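Local atomic coordinates of putative methylthioribose-1-phosphate isomerase (Pyrococcus horikoshii OT3, PDB entry 6A34), a protein that probably catalyses the interconversion of 5-methylthioribose 1-phosphate and 5-methylthioribulose 1-phosphate in the methionine salvage pathway. Residues D199-G207 with E303-I312; M1-L10 with L148-E156. All coordinates share one frame; numbering follows the deposited sequence.

Contact 1: D199-G207 with E303-I312; sequences DETRPVLQG and EVLTCGGCRI
In the loop that joins strand 193-199 of the Rossmann-like sheet to helix 206-217, Arg-202 reaches across to the end of helix 302-305 and the two-stranded hairpin 306-311 that follows it, closed by a type II' turn from Cys-307 to Cys-310. Its NH1 gives a hydrogen bond to Thr-306 O at 3.0 Å (N-H...O 155°), on a lone pair of that carbonyl and within the guanidinium plane. NH2 weakly shares Thr-306 O and adds a weak bond to Val-304 O at 3.0 Å, where the helix gives way to strand 306-307. The guanidinium is sandwiched: Pro-203 CB lies over the centre of one face, and Cys-307 SG sits 3.4 Å above the plane of the other, displaced toward the rim. Bends of Arg-202 at chi2 (-72°) and chi3 (-71°) fold its chain over Pro-203, which follows a cis peptide bond.

This lies at the dimer interface, where Cys-307 and Cys-310 each form a disulfide with their counterparts in the second subunit and Arg-202 NE salt-bridges Glu-200 of that subunit. Leu-205 CD1 meets Cys-307 SG at 3.8 Å. Next to Pro-203, Val-204 CG2 rests 3.7 Å from Glu-303 OE1, a carboxylate oxygen also hydrogen-bonded by Asn-320.

Contact 2: M1-L10 with L148-E156; sequences MEIRYTPKEL and LRMGHYGAE
His-152 of the long helix 125-157 points its ring into the N-terminal segment, which wraps over the helix before Thr-6 and Glu-9 close a capping box on the short, weakly bonded helical turn about 7-10. Ile-3 CA stands over the centre of the imidazole, 4.2 Å from the ring centroid and 8° off its normal, a CH-pi contact. ND1 bonds in the ring plane to Leu-148 O at 2.7 Å (N-H...O 173°), which fixes the ring's rotation and leaves NE2 to accept a weak bond from Tyr-5 N. The tyrosine and histidine rings meet rim to rim, whereas the Arg-4 guanidinium, salt-bridged to Asp-190, stands perpendicular to the imidazole. Without the imidazole, as with an alanine here, Tyr-5 N would probably lose this acceptor and a gap would open under Ile-3. Toward the chain start, poorly ordered Met-1 carries CG anti to its N (chi1 -171°), over the Tyr-153 ring and 3.9 Å from its centroid; bends at chi2 and chi3 bring SD into an oblique Met-aromatic contact. One turn before His-152, Leu-148 CD1 touches Pro-7 CD at 3.7 Å. Two waters lie in the Arg-4 guanidinium plane; one accepts from NH2 at 2.7 Å, within hydrogen-bonding distance of His-152 O and Glu-156 OE1.

Contacts 1 and 2 lie on opposite sides of the chain's centre, their own centres about 33 Å apart and their nearest atoms about 16 Å apart. Both segments of contact 2 precede those of contact 1 in the sequence. Contact 1 borders the predicted active site: it holds Gln-206, a probable substrate-binding residue, and the side chain of Val-204 comes within about 4 Å of that of Lys-258, likewise predicted to bind substrate, and about 7 Å of that of Cys-167, the predicted transition-state stabiliser. Contact 2 lies away from these sites at the surface, and no other chain of the assembly touches it, whereas contact 1 is buried against the second subunit.

Contact 1: D199-G207 with E303-I312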
loop_
_atom_site.group_PDB
_atom_site.type_symbol
_atom_site.label_atom_id
_atom_site.label_comp_id
_atom_site.label_asym_id
_atom_site.label_seq_id
_atom_site.Cartn_x
_atom_site.Cartn_y
_atom_site.Cartn_z
ATOM N N ASP A 199 6.110 -3.609 6.501
ATOM C CA ASP A 199 5.098 -3.065 5.600
ATOM C C ASP A 199 4.862 -1.618 6.029
ATOM O O ASP A 199 4.649 -1.366 7.218
ATOM C CB ASP A 199 3.782 -3.837 5.688
ATOM C CG ASP A 199 3.805 -5.273 5.180
ATOM O OD1 ASP A 199 4.750 -5.652 4.478
ATOM O OD2 ASP A 199 2.842 -6.005 5.487
ATOM N N GLU A 200 4.863 -0.678 5.078
ATOM C CA GLU A 200 4.667 0.733 5.417
ATOM C C GLU A 200 3.304 0.945 6.088
ATOM O O GLU A 200 3.187 1.828 6.958
ATOM C CB GLU A 200 4.885 1.628 4.196
ATOM C CG GLU A 200 3.953 1.396 3.009
ATOM C CD GLU A 200 4.184 2.420 1.897
ATOM O OE1 GLU A 200 5.098 3.250 2.086
ATOM O OE2 GLU A 200 3.437 2.421 0.856
ATOM N N THR A 201 2.291 0.178 5.633
ATOM C CA THR A 201 0.929 0.093 6.191
ATOM C C THR A 201 0.087 1.350 5.920
ATOM O O THR A 201 -0.282 2.119 6.836
ATOM C CB THR A 201 0.957 -0.237 7.688
ATOM O OG1 THR A 201 1.962 -1.224 7.930
ATOM C CG2 THR A 201 -0.374 -0.783 8.162
ATOM N N ARG A 202 -0.258 1.526 4.645
ATOM C CA ARG A 202 -1.225 2.502 4.208
ATOM C C ARG A 202 -2.589 2.108 4.769
ATOM O O ARG A 202 -2.821 0.932 5.027
ATOM C CB ARG A 202 -1.291 2.565 2.673
ATOM C CG ARG A 202 -0.238 3.455 2.022
ATOM C CD ARG A 202 -0.481 4.943 2.225
ATOM N NE ARG A 202 -1.610 5.435 1.460
ATOM C CZ ARG A 202 -2.153 6.633 1.613
ATOM N NH1 ARG A 202 -1.789 7.401 2.632
ATOM N NH2 ARG A 202 -3.063 7.032 0.740
ATOM N N PRO A 203 -3.482 3.087 4.951
ATOM C CA PRO A 203 -3.243 4.487 4.629
ATOM C C PRO A 203 -2.490 5.316 5.683
ATOM O O PRO A 203 -1.930 6.365 5.349
ATOM C CB PRO A 203 -4.641 5.107 4.505
ATOM C CG PRO A 203 -5.563 4.134 5.207
ATOM C CD PRO A 203 -4.916 2.798 4.949
ATOM N N VAL A 204 -2.501 4.889 6.953
ATOM C CA VAL A 204 -2.053 5.759 8.046
ATOM C C VAL A 204 -0.509 5.769 8.136
ATOM O O VAL A 204 0.035 6.707 8.656
ATOM C CB VAL A 204 -2.764 5.386 9.377
ATOM C CG1 VAL A 204 -2.288 6.222 10.557
ATOM C CG2 VAL A 204 -4.278 5.530 9.276
ATOM N N LEU A 205 0.164 4.729 7.630
ATOM C CA LEU A 205 1.650 4.624 7.434
ATOM C C LEU A 205 2.420 4.497 8.753
ATOM O O LEU A 205 3.570 4.940 8.862
ATOM C CB LEU A 205 2.188 5.802 6.604
ATOM C CG LEU A 205 1.735 5.788 5.145
ATOM C CD1 LEU A 205 1.790 7.191 4.566
ATOM C CD2 LEU A 205 2.566 4.819 4.303
ATOM N N GLN A 206 1.822 3.795 9.711
ATOM C CA GLN A 206 2.432 3.593 11.013
ATOM C C GLN A 206 3.634 2.665 10.899
ATOM O O GLN A 206 4.495 2.734 11.747
ATOM C CB GLN A 206 1.405 3.100 12.035
ATOM C CG GLN A 206 0.352 4.164 12.317
ATOM C CD GLN A 206 -0.491 3.902 13.538
ATOM O OE1 GLN A 206 -0.828 2.764 13.864
ATOM N NE2 GLN A 206 -0.853 4.972 14.219
ATOM N N GLY A 207 3.697 1.830 9.854
ATOM C CA GLY A 207 4.901 1.033 9.595
ATOM C C GLY A 207 6.109 1.917 9.301
ATOM O O GLY A 207 7.191 1.745 9.863
ATOM N N GLU A 303 -7.658 10.126 4.820
ATOM C CA GLU A 303 -6.536 9.240 5.058
ATOM C C GLU A 303 -6.066 8.555 3.758
ATOM O O GLU A 303 -4.904 8.233 3.649
ATOM C CB GLU A 303 -6.894 8.164 6.078
ATOM C CG GLU A 303 -7.139 8.677 7.482
ATOM C CD GLU A 303 -7.371 7.533 8.473
ATOM O OE1 GLU A 303 -7.650 6.393 8.025
ATOM O OE2 GLU A 303 -7.272 7.777 9.686
ATOM N N VAL A 304 -6.958 8.355 2.777
ATOM C CA VAL A 304 -6.573 7.727 1.474
ATOM C C VAL A 304 -6.235 8.783 0.393
ATOM O O VAL A 304 -5.358 8.532 -0.449
ATOM C CB VAL A 304 -7.669 6.759 0.992
ATOM C CG1 VAL A 304 -7.383 6.224 -0.399
ATOM C CG2 VAL A 304 -7.874 5.603 1.981
ATOM N N LEU A 305 -6.956 9.916 0.385
ATOM C CA LEU A 305 -6.807 10.969 -0.628
ATOM C C LEU A 305 -5.478 11.689 -0.404
ATOM O O LEU A 305 -4.930 12.202 -1.354
ATOM C CB LEU A 305 -7.970 11.966 -0.556
ATOM C CG LEU A 305 -9.347 11.373 -0.824
ATOM C CD1 LEU A 305 -10.424 12.392 -0.544
ATOM C CD2 LEU A 305 -9.472 10.849 -2.244
ATOM N N THR A 306 -5.024 11.733 0.859
ATOM C CA THR A 306 -3.726 12.239 1.229
ATOM C C THR A 306 -2.815 11.101 1.714
ATOM O O THR A 306 -3.251 10.022 2.130
ATOM C CB THR A 306 -3.818 13.347 2.286
ATOM O OG1 THR A 306 -4.156 12.747 3.532
ATOM C CG2 THR A 306 -4.833 14.425 1.966
ATOM N N CYS A 307 -1.519 11.387 1.617
ATOM C CA CYS A 307 -0.431 10.530 1.961
ATOM C C CYS A 307 0.647 11.409 2.598
ATOM O O CYS A 307 1.268 12.213 1.900
ATOM C CB CYS A 307 0.097 9.871 0.698
ATOM S SG CYS A 307 1.127 8.424 1.039
ATOM N N GLY A 308 0.806 11.312 3.924
ATOM C CA GLY A 308 1.460 12.359 4.676
ATOM C C GLY A 308 0.724 13.668 4.455
ATOM O O GLY A 308 -0.503 13.681 4.419
ATOM N N GLY A 309 1.468 14.754 4.227
ATOM C CA GLY A 309 0.896 16.067 3.912
ATOM C C GLY A 309 0.362 16.203 2.492
ATOM O O GLY A 309 -0.380 17.146 2.206
ATOM N N CYS A 310 0.740 15.307 1.572
ATOM C CA CYS A 310 0.497 15.551 0.160
ATOM C C CYS A 310 -0.872 14.978 -0.232
ATOM O O CYS A 310 -1.222 13.879 0.166
ATOM C CB CYS A 310 1.589 14.938 -0.718
ATOM S SG CYS A 310 3.233 15.722 -0.644
ATOM N N ARG A 311 -1.614 15.735 -1.048
ATOM C CA ARG A 311 -2.840 15.279 -1.659
ATOM C C ARG A 311 -2.481 14.576 -2.965
ATOM O O ARG A 311 -1.919 15.184 -3.817
ATOM C CB ARG A 311 -3.797 16.447 -1.910
ATOM C CG ARG A 311 -5.122 16.003 -2.524
ATOM C CD ARG A 311 -6.270 16.994 -2.388
ATOM N NE ARG A 311 -6.521 17.361 -0.993
ATOM C CZ ARG A 311 -7.333 16.725 -0.151
ATOM N NH1 ARG A 311 -8.169 15.786 -0.578
ATOM N NH2 ARG A 311 -7.288 17.048 1.129
ATOM N N ILE A 312 -2.820 13.292 -3.101
ATOM C CA ILE A 312 -2.273 12.455 -4.175
ATOM C C ILE A 312 -3.386 11.851 -5.045
ATOM O O ILE A 312 -3.122 10.988 -5.902
ATOM C CB ILE A 312 -1.318 11.379 -3.606
ATOM C CG1 ILE A 312 -1.891 10.598 -2.416
ATOM C CG2 ILE A 312 0.028 12.006 -3.227
ATOM C CD1 ILE A 312 -2.988 9.579 -2.745
#

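Contact 2: M1-L10 with L148-E156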
loop_
_atom_site.group_PDB
_atom_site.type_symbol
_atom_site.label_atom_id
_atom_site.label_comp_id
_atom_site.label_asym_id
_atom_site.label_seq_id
_atom_site.Cartn_x
_atom_site.Cartn_y
_atom_site.Cartn_z
ATOM N N MET A 1 9.050 -20.886 31.492
ATOM C CA MET A 1 9.446 -19.587 30.847
ATOM C C MET A 1 10.189 -18.715 31.871
ATOM O O MET A 1 9.595 -18.241 32.857
ATOM C CB MET A 1 8.217 -18.830 30.315
ATOM C CG MET A 1 8.535 -17.601 29.454
ATOM S SD MET A 1 9.728 -17.910 28.110
ATOM C CE MET A 1 9.134 -19.439 27.384
ATOM N N GLU A 2 11.492 -18.530 31.634
ATOM C CA GLU A 2 12.280 -17.556 32.357
ATOM C C GLU A 2 12.464 -16.330 31.455
ATOM O O GLU A 2 12.800 -16.442 30.252
ATOM C CB GLU A 2 13.606 -18.136 32.875
ATOM C CG GLU A 2 14.676 -18.398 31.815
ATOM C CD GLU A 2 16.107 -18.501 32.339
ATOM O OE1 GLU A 2 16.303 -18.430 33.571
ATOM O OE2 GLU A 2 17.034 -18.648 31.510
ATOM N N ILE A 3 12.175 -15.174 32.061
ATOM C CA ILE A 3 12.498 -13.870 31.554
ATOM C C ILE A 3 14.016 -13.690 31.699
ATOM O O ILE A 3 14.523 -13.660 32.814
ATOM C CB ILE A 3 11.701 -12.785 32.317
ATOM C CG1 ILE A 3 10.204 -13.109 32.409
ATOM C CG2 ILE A 3 11.946 -11.415 31.718
ATOM C CD1 ILE A 3 9.592 -13.621 31.133
ATOM N N ARG A 4 14.707 -13.586 30.560
ATOM C CA ARG A 4 16.148 -13.521 30.465
ATOM C C ARG A 4 16.611 -12.067 30.310
ATOM O O ARG A 4 17.801 -11.775 30.500
ATOM C CB ARG A 4 16.644 -14.348 29.268
ATOM C CG ARG A 4 16.383 -15.847 29.382
ATOM C CD ARG A 4 16.569 -16.635 28.082
ATOM N NE ARG A 4 15.661 -16.254 26.992
ATOM C CZ ARG A 4 16.061 -15.788 25.807
ATOM N NH1 ARG A 4 17.328 -15.421 25.624
ATOM N NH2 ARG A 4 15.191 -15.713 24.806
ATOM N N TYR A 5 15.703 -11.168 29.914
ATOM C CA TYR A 5 16.066 -9.776 29.646
ATOM C C TYR A 5 15.178 -8.839 30.473
ATOM O O TYR A 5 14.047 -9.167 30.770
ATOM C CB TYR A 5 15.986 -9.455 28.150
ATOM C CG TYR A 5 16.942 -10.223 27.268
ATOM C CD1 TYR A 5 18.283 -9.873 27.186
ATOM C CD2 TYR A 5 16.498 -11.288 26.491
ATOM C CE1 TYR A 5 19.160 -10.567 26.367
ATOM C CE2 TYR A 5 17.359 -12.001 25.681
ATOM C CZ TYR A 5 18.694 -11.639 25.624
ATOM O OH TYR A 5 19.549 -12.317 24.811
ATOM N N THR A 6 15.752 -7.694 30.865
ATOM C CA THR A 6 15.026 -6.548 31.406
ATOM C C THR A 6 14.662 -5.613 30.253
ATOM O O THR A 6 15.288 -5.648 29.195
ATOM C CB THR A 6 15.871 -5.795 32.449
ATOM O OG1 THR A 6 16.979 -5.258 31.739
ATOM C CG2 THR A 6 16.368 -6.650 33.604
ATOM N N PRO A 7 13.641 -4.746 30.416
ATOM C CA PRO A 7 13.319 -3.740 29.412
ATOM C C PRO A 7 14.531 -2.983 28.883
ATOM O O PRO A 7 14.626 -2.824 27.697
ATOM C CB PRO A 7 12.396 -2.794 30.171
ATOM C CG PRO A 7 11.654 -3.708 31.092
ATOM C CD PRO A 7 12.689 -4.723 31.534
ATOM N N LYS A 8 15.462 -2.612 29.767
ATOM C CA LYS A 8 16.592 -1.731 29.426
ATOM C C LYS A 8 17.622 -2.480 28.597
ATOM O O LYS A 8 18.381 -1.865 27.856
ATOM C CB LYS A 8 17.289 -1.170 30.671
ATOM C CG LYS A 8 16.864 0.249 31.033
ATOM C CD LYS A 8 17.148 0.658 32.473
ATOM C CE LYS A 8 16.770 2.103 32.736
ATOM N NZ LYS A 8 16.772 2.431 34.185
ATOM N N GLU A 9 17.634 -3.804 28.714
ATOM C CA GLU A 9 18.505 -4.605 27.863
ATOM C C GLU A 9 17.907 -4.773 26.455
ATOM O O GLU A 9 18.646 -5.151 25.548
ATOM C CB GLU A 9 18.788 -5.971 28.501
ATOM C CG GLU A 9 19.696 -5.889 29.711
ATOM C CD GLU A 9 19.854 -7.192 30.474
ATOM O OE1 GLU A 9 18.858 -7.903 30.658
ATOM O OE2 GLU A 9 20.981 -7.484 30.895
ATOM N N LEU A 10 16.593 -4.537 26.290
ATOM C CA LEU A 10 15.862 -4.814 25.022
ATOM C C LEU A 10 15.710 -3.554 24.155
ATOM O O LEU A 10 15.614 -3.646 22.938
ATOM C CB LEU A 10 14.500 -5.418 25.364
ATOM C CG LEU A 10 14.541 -6.860 25.876
ATOM C CD1 LEU A 10 13.153 -7.307 26.273
ATOM C CD2 LEU A 10 15.143 -7.821 24.855
ATOM N N LEU A 148 6.959 -8.109 28.330
ATOM C CA LEU A 148 8.166 -8.869 28.547
ATOM C C LEU A 148 7.908 -10.370 28.328
ATOM O O LEU A 148 8.678 -11.049 27.661
ATOM C CB LEU A 148 8.668 -8.611 29.960
ATOM C CG LEU A 148 9.662 -7.476 30.102
ATOM C CD1 LEU A 148 9.947 -7.224 31.587
ATOM C CD2 LEU A 148 10.943 -7.787 29.354
ATOM N N ARG A 149 6.818 -10.870 28.895
ATOM C CA ARG A 149 6.441 -12.269 28.773
ATOM C C ARG A 149 6.148 -12.613 27.304
ATOM O O ARG A 149 6.679 -13.607 26.787
ATOM C CB ARG A 149 5.234 -12.570 29.665
ATOM C CG ARG A 149 5.540 -12.564 31.162
ATOM C CD ARG A 149 4.377 -12.995 32.032
ATOM N NE ARG A 149 3.119 -12.287 31.790
ATOM C CZ ARG A 149 2.679 -11.251 32.501
ATOM N NH1 ARG A 149 3.496 -10.657 33.355
ATOM N NH2 ARG A 149 1.426 -10.833 32.365
ATOM N N MET A 150 5.311 -11.805 26.641
ATOM C CA MET A 150 4.972 -12.038 25.226
ATOM C C MET A 150 6.253 -12.189 24.394
ATOM O O MET A 150 6.333 -13.042 23.559
ATOM C CB MET A 150 4.188 -10.865 24.635
ATOM C CG MET A 150 2.699 -11.028 24.649
ATOM S SD MET A 150 1.964 -9.443 24.124
ATOM C CE MET A 150 1.578 -8.679 25.698
ATOM N N GLY A 151 7.226 -11.302 24.608
ATOM C CA GLY A 151 8.443 -11.261 23.814
ATOM C C GLY A 151 9.196 -12.574 23.894
ATOM O O GLY A 151 9.672 -13.090 22.872
ATOM N N HIS A 152 9.335 -13.087 25.126
ATOM C CA HIS A 152 10.104 -14.311 25.386
ATOM C C HIS A 152 9.325 -15.525 24.872
ATOM O O HIS A 152 9.942 -16.421 24.281
ATOM C CB HIS A 152 10.497 -14.451 26.874
ATOM C CG HIS A 152 11.490 -13.433 27.319
ATOM N ND1 HIS A 152 11.120 -12.152 27.678
ATOM C CD2 HIS A 152 12.838 -13.466 27.388
ATOM C CE1 HIS A 152 12.205 -11.452 27.984
ATOM N NE2 HIS A 152 13.270 -12.228 27.804
ATOM N N TYR A 153 8.000 -15.554 25.079
ATOM C CA TYR A 153 7.159 -16.657 24.531
ATOM C C TYR A 153 7.222 -16.682 23.003
ATOM O O TYR A 153 7.434 -17.725 22.427
ATOM C CB TYR A 153 5.697 -16.524 24.921
ATOM C CG TYR A 153 5.384 -16.981 26.318
ATOM C CD1 TYR A 153 5.657 -18.280 26.711
ATOM C CD2 TYR A 153 4.754 -16.139 27.224
ATOM C CE1 TYR A 153 5.343 -18.728 27.981
ATOM C CE2 TYR A 153 4.454 -16.562 28.504
ATOM C CZ TYR A 153 4.753 -17.860 28.879
ATOM O OH TYR A 153 4.435 -18.308 30.113
ATOM N N GLY A 154 7.119 -15.501 22.380
ATOM C CA GLY A 154 7.157 -15.385 20.926
ATOM C C GLY A 154 8.518 -15.745 20.365
ATOM O O GLY A 154 8.610 -16.370 19.326
ATOM N N ALA A 155 9.582 -15.333 21.061
ATOM C CA ALA A 155 10.944 -15.594 20.602
ATOM C C ALA A 155 11.259 -17.104 20.602
ATOM O O ALA A 155 12.092 -17.520 19.810
ATOM C CB ALA A 155 11.937 -14.816 21.435
ATOM N N GLU A 156 10.600 -17.902 21.458
ATOM C CA GLU A 156 10.784 -19.381 21.491
ATOM C C GLU A 156 10.233 -20.041 20.216
ATOM O O GLU A 156 10.733 -21.068 19.798
ATOM C CB GLU A 156 10.028 -20.075 22.635
ATOM C CG GLU A 156 10.555 -19.817 24.039
ATOM C CD GLU A 156 11.983 -20.252 24.346
ATOM O OE1 GLU A 156 12.577 -19.700 25.304
ATOM O OE2 GLU A 156 12.504 -21.147 23.644
HETATM O O HOH W 1 13.183 -17.333 27.628
HETATM O O HOH W 2 12.659 -16.716 25.051
#